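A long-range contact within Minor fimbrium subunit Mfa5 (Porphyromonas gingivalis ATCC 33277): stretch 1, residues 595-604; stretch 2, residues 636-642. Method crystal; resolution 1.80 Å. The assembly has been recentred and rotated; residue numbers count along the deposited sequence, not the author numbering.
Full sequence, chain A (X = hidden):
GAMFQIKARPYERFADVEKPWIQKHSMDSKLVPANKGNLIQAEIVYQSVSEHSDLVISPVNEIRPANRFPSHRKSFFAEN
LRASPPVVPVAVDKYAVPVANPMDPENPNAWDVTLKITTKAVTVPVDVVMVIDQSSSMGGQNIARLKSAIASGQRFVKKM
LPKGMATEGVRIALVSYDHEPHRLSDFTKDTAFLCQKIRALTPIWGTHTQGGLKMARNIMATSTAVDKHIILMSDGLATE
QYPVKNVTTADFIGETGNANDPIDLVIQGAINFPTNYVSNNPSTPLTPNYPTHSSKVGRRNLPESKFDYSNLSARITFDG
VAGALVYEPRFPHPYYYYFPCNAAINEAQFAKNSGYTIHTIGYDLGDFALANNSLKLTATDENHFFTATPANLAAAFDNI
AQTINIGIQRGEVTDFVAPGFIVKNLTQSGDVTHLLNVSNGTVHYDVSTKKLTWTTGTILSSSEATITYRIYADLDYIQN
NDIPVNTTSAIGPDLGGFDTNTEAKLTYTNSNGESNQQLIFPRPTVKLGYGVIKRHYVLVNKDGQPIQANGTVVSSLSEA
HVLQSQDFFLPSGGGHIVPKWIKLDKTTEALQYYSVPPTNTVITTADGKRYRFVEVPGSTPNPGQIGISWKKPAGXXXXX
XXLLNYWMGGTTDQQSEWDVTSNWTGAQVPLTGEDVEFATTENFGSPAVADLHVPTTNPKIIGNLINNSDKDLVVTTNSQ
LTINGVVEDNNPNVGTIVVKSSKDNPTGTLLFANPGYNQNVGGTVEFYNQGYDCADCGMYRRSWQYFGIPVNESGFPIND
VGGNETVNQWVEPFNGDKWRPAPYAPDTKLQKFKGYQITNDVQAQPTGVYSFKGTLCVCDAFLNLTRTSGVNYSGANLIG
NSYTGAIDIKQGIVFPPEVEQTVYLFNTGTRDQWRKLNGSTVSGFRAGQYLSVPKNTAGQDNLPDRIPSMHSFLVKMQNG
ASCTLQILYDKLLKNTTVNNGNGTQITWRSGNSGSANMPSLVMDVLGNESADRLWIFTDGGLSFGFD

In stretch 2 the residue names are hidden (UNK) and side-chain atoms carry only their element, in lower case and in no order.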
# COMPACT_ATOMS: atom_id res chain seq x y z
N SER A 595 1.11 13.57 57.45
CA SER A 595 1.37 14.39 58.63
C SER A 595 2.73 15.07 58.46
O SER A 595 3.78 14.42 58.53
CB SER A 595 1.32 13.54 59.90
OG SER A 595 1.64 14.31 61.05
N VAL A 596 2.70 16.36 58.17
CA VAL A 596 3.88 17.06 57.68
C VAL A 596 4.38 18.01 58.76
O VAL A 596 3.66 18.93 59.14
CB VAL A 596 3.59 17.83 56.38
CG1 VAL A 596 4.82 18.53 55.92
CG2 VAL A 596 3.07 16.84 55.35
N PRO A 597 5.61 17.84 59.25
CA PRO A 597 6.16 18.79 60.21
C PRO A 597 7.12 19.74 59.52
O PRO A 597 7.70 19.42 58.47
CB PRO A 597 6.90 17.88 61.20
CG PRO A 597 7.55 16.87 60.25
CD PRO A 597 6.56 16.72 59.05
N PRO A 598 7.35 20.92 60.09
CA PRO A 598 8.44 21.76 59.58
C PRO A 598 9.79 21.12 59.89
O PRO A 598 9.94 20.37 60.86
CB PRO A 598 8.26 23.08 60.35
CG PRO A 598 7.62 22.67 61.64
CD PRO A 598 6.76 21.44 61.35
N THR A 599 10.78 21.39 59.05
CA THR A 599 12.11 20.87 59.33
C THR A 599 12.68 21.46 60.62
O THR A 599 13.45 20.80 61.31
CB THR A 599 13.07 21.12 58.18
OG1 THR A 599 13.11 22.51 57.86
CG2 THR A 599 12.59 20.35 56.98
N ASN A 600 12.30 22.69 60.95
CA ASN A 600 12.77 23.27 62.20
C ASN A 600 11.71 24.22 62.73
O ASN A 600 10.90 24.75 61.98
CB ASN A 600 14.08 24.03 62.05
CG ASN A 600 14.15 24.82 60.79
OD1 ASN A 600 13.58 24.45 59.77
ND2 ASN A 600 14.86 25.93 60.83
N THR A 601 11.75 24.46 64.05
CA THR A 601 10.79 25.36 64.69
C THR A 601 11.40 26.70 65.08
O THR A 601 10.67 27.59 65.53
CB THR A 601 10.22 24.68 65.93
OG1 THR A 601 11.30 24.24 66.76
CG2 THR A 601 9.38 23.49 65.52
N VAL A 602 12.70 26.85 64.90
CA VAL A 602 13.40 28.11 65.07
C VAL A 602 14.26 28.35 63.84
O VAL A 602 15.00 27.46 63.40
CB VAL A 602 14.27 28.11 66.34
CG1 VAL A 602 15.10 29.35 66.38
CG2 VAL A 602 13.39 28.00 67.57
N ILE A 603 14.17 29.56 63.29
CA ILE A 603 14.97 29.95 62.13
C ILE A 603 15.80 31.16 62.50
O ILE A 603 15.26 32.19 62.94
CB ILE A 603 14.10 30.27 60.90
CG1 ILE A 603 13.29 29.06 60.45
CG2 ILE A 603 15.00 30.83 59.79
CD1 ILE A 603 12.13 29.43 59.48
N THR A 604 17.10 31.07 62.27
CA THR A 604 18.00 32.20 62.44
C THR A 604 18.55 32.59 61.08
O THR A 604 19.22 31.79 60.43
CB THR A 604 19.16 31.87 63.38
OG1 THR A 604 18.66 31.38 64.62
CG2 THR A 604 20.01 33.10 63.60
N UNK A 636 1.17 21.82 49.44
CA UNK A 636 2.00 22.92 49.92
C UNK A 636 1.65 23.18 51.38
O UNK A 636 0.49 23.46 51.69
n UNK A 636 1.57 23.74 46.75
c UNK A 636 1.78 24.21 49.10
o UNK A 636 3.58 24.41 47.51
c UNK A 636 2.39 24.13 47.72
N UNK A 637 2.64 23.07 52.25
CA UNK A 637 2.51 23.47 53.65
C UNK A 637 3.15 24.83 53.82
O UNK A 637 4.23 25.10 53.28
c UNK A 637 3.19 22.47 54.58
N UNK A 638 2.46 25.70 54.57
CA UNK A 638 2.95 27.04 54.90
C UNK A 638 3.15 27.10 56.41
O UNK A 638 2.19 27.21 57.17
c UNK A 638 1.27 27.60 50.73
o UNK A 638 2.39 28.56 48.79
c UNK A 638 1.98 28.10 54.43
c UNK A 638 2.24 28.42 50.17
c UNK A 638 3.00 29.00 52.33
c UNK A 638 2.04 28.22 52.93
c UNK A 638 3.10 29.11 50.96
c UNK A 638 1.18 27.49 52.11
N UNK A 639 4.41 27.01 56.83
CA UNK A 639 4.76 27.14 58.24
C UNK A 639 5.09 28.60 58.51
O UNK A 639 5.94 29.17 57.86
c UNK A 639 4.60 24.16 59.12
c UNK A 639 5.91 26.20 58.53
c UNK A 639 5.87 22.65 57.19
c UNK A 639 4.27 22.82 58.96
c UNK A 639 5.56 24.76 58.34
c UNK A 639 4.91 22.06 57.99
c UNK A 639 6.19 23.99 57.34
N UNK A 640 4.39 29.19 59.49
CA UNK A 640 4.50 30.60 59.85
C UNK A 640 5.47 30.79 61.00
O UNK A 640 5.54 29.97 61.92
c UNK A 640 3.13 31.15 60.25
N UNK A 641 6.23 31.87 60.93
CA UNK A 641 7.20 32.24 61.95
C UNK A 641 7.07 33.72 62.22
O UNK A 641 6.87 34.51 61.29
c UNK A 641 9.18 27.79 60.78
c UNK A 641 8.65 31.94 61.49
c UNK A 641 8.50 28.57 59.89
c UNK A 641 8.35 29.89 60.11
c UNK A 641 9.58 29.70 62.14
c UNK A 641 8.86 30.49 61.25
o UNK A 641 9.28 26.46 60.49
c UNK A 641 9.73 28.35 61.93
N UNK A 642 7.24 34.12 63.48
CA UNK A 642 7.36 35.52 63.82
C UNK A 642 8.69 35.83 64.50
O UNK A 642 9.34 34.96 65.09
c UNK A 642 6.12 35.38 66.08
c UNK A 642 4.86 35.38 68.28
n UNK A 642 3.74 35.96 69.09
c UNK A 642 4.92 35.96 66.87
c UNK A 642 6.19 36.01 64.72

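Position 636, within a strand that begins earlier in the chain, has four side-chain atoms: a carbon attached to CA, then a second carbon that carries one oxygen and one nitrogen. This planar amide, one carbon removed from the backbone, identifies Asn 636. Its side chain is out of reach of stretch 1, and its amide oxygen is hydrogen-bonded elsewhere in the structure.

Position 637 has a single side-chain carbon and nothing beyond it, so it is Ala 637. The CA-to-CB bond points toward stretch 1, and CB lies 4.5 Å from CG1 of Val 596, a loose apolar contact at the end of the strand that leads into the loop of stretch 1.

At position 638 one carbon leads to a ring of six carbons, and an oxygen sits on the ring carbon farthest from the backbone. The phenolic ring makes this Tyr 638. It takes no part in the contact, in keeping with the alternation of a β-strand, which turns successive side chains to different sides of the sheet.

Position 639 also bears a carbon and a six-carbon ring, but the ring has no oxygen. The CA-to-CB bond points toward stretch 1, and the side chain packs against the end of the strand at Val 596 and the loop that follows from Pro 597. An unsubstituted ring of this kind belongs to Phe 639. Its CZ comes within 3.4 Å of the backbone N of Pro 598 and 3.6 Å of the O of Val 596, the nitrogen over one face of the ring and the oxygen near the ring plane at its edge. Pro 598 CB stands 3.8 Å from the ring centroid, 12° off the normal, forming a CH-pi contact.

Position 640 again has just one side-chain carbon, out of reach of stretch 1; it is Ala 640.

Position 641 combines one carbon, a six-carbon ring and a terminal oxygen, and that oxygen reaches 2.8 Å from the O of Asn 600. The residue is Tyr 641. Its OH donates a hydrogen bond to this carbonyl, while CD1 of Ile 603 lies 3.5 Å from the ring centroid and only 7° off the normal, a CH-pi contact over the face. The O of Thr 601 approaches the ring edge, 3.8 Å from CE1.

Position 642 carries four carbons in a row ending in nitrogen, the unbranched chain of Lys 642. It extends out of reach of stretch 1 and touches a crystal neighbour.

The contact therefore rests on alternate residues of one strand: Ala 637, Phe 639 and Tyr 641 face stretch 1, and the two rings supply most of the surface that stretch 2 contributes. Phe 639 packs against Val 596 and the Pro 597-Pro 598 segment, whereas Tyr 641 joins apolar packing on Ile 603 to a polar anchor at the loop backbone. Within stretch 1, Asn 600 ND2 donates to the O of Val 602 at 3.0 Å, tying the loop to the start of the next strand, and Thr 599 OG1 donates to Asn 600 OD1 at 2.8 Å, linking neighbouring parts of the segment that receives the tyrosine.

Stretch 2, residues 636-642: NAYFAYK
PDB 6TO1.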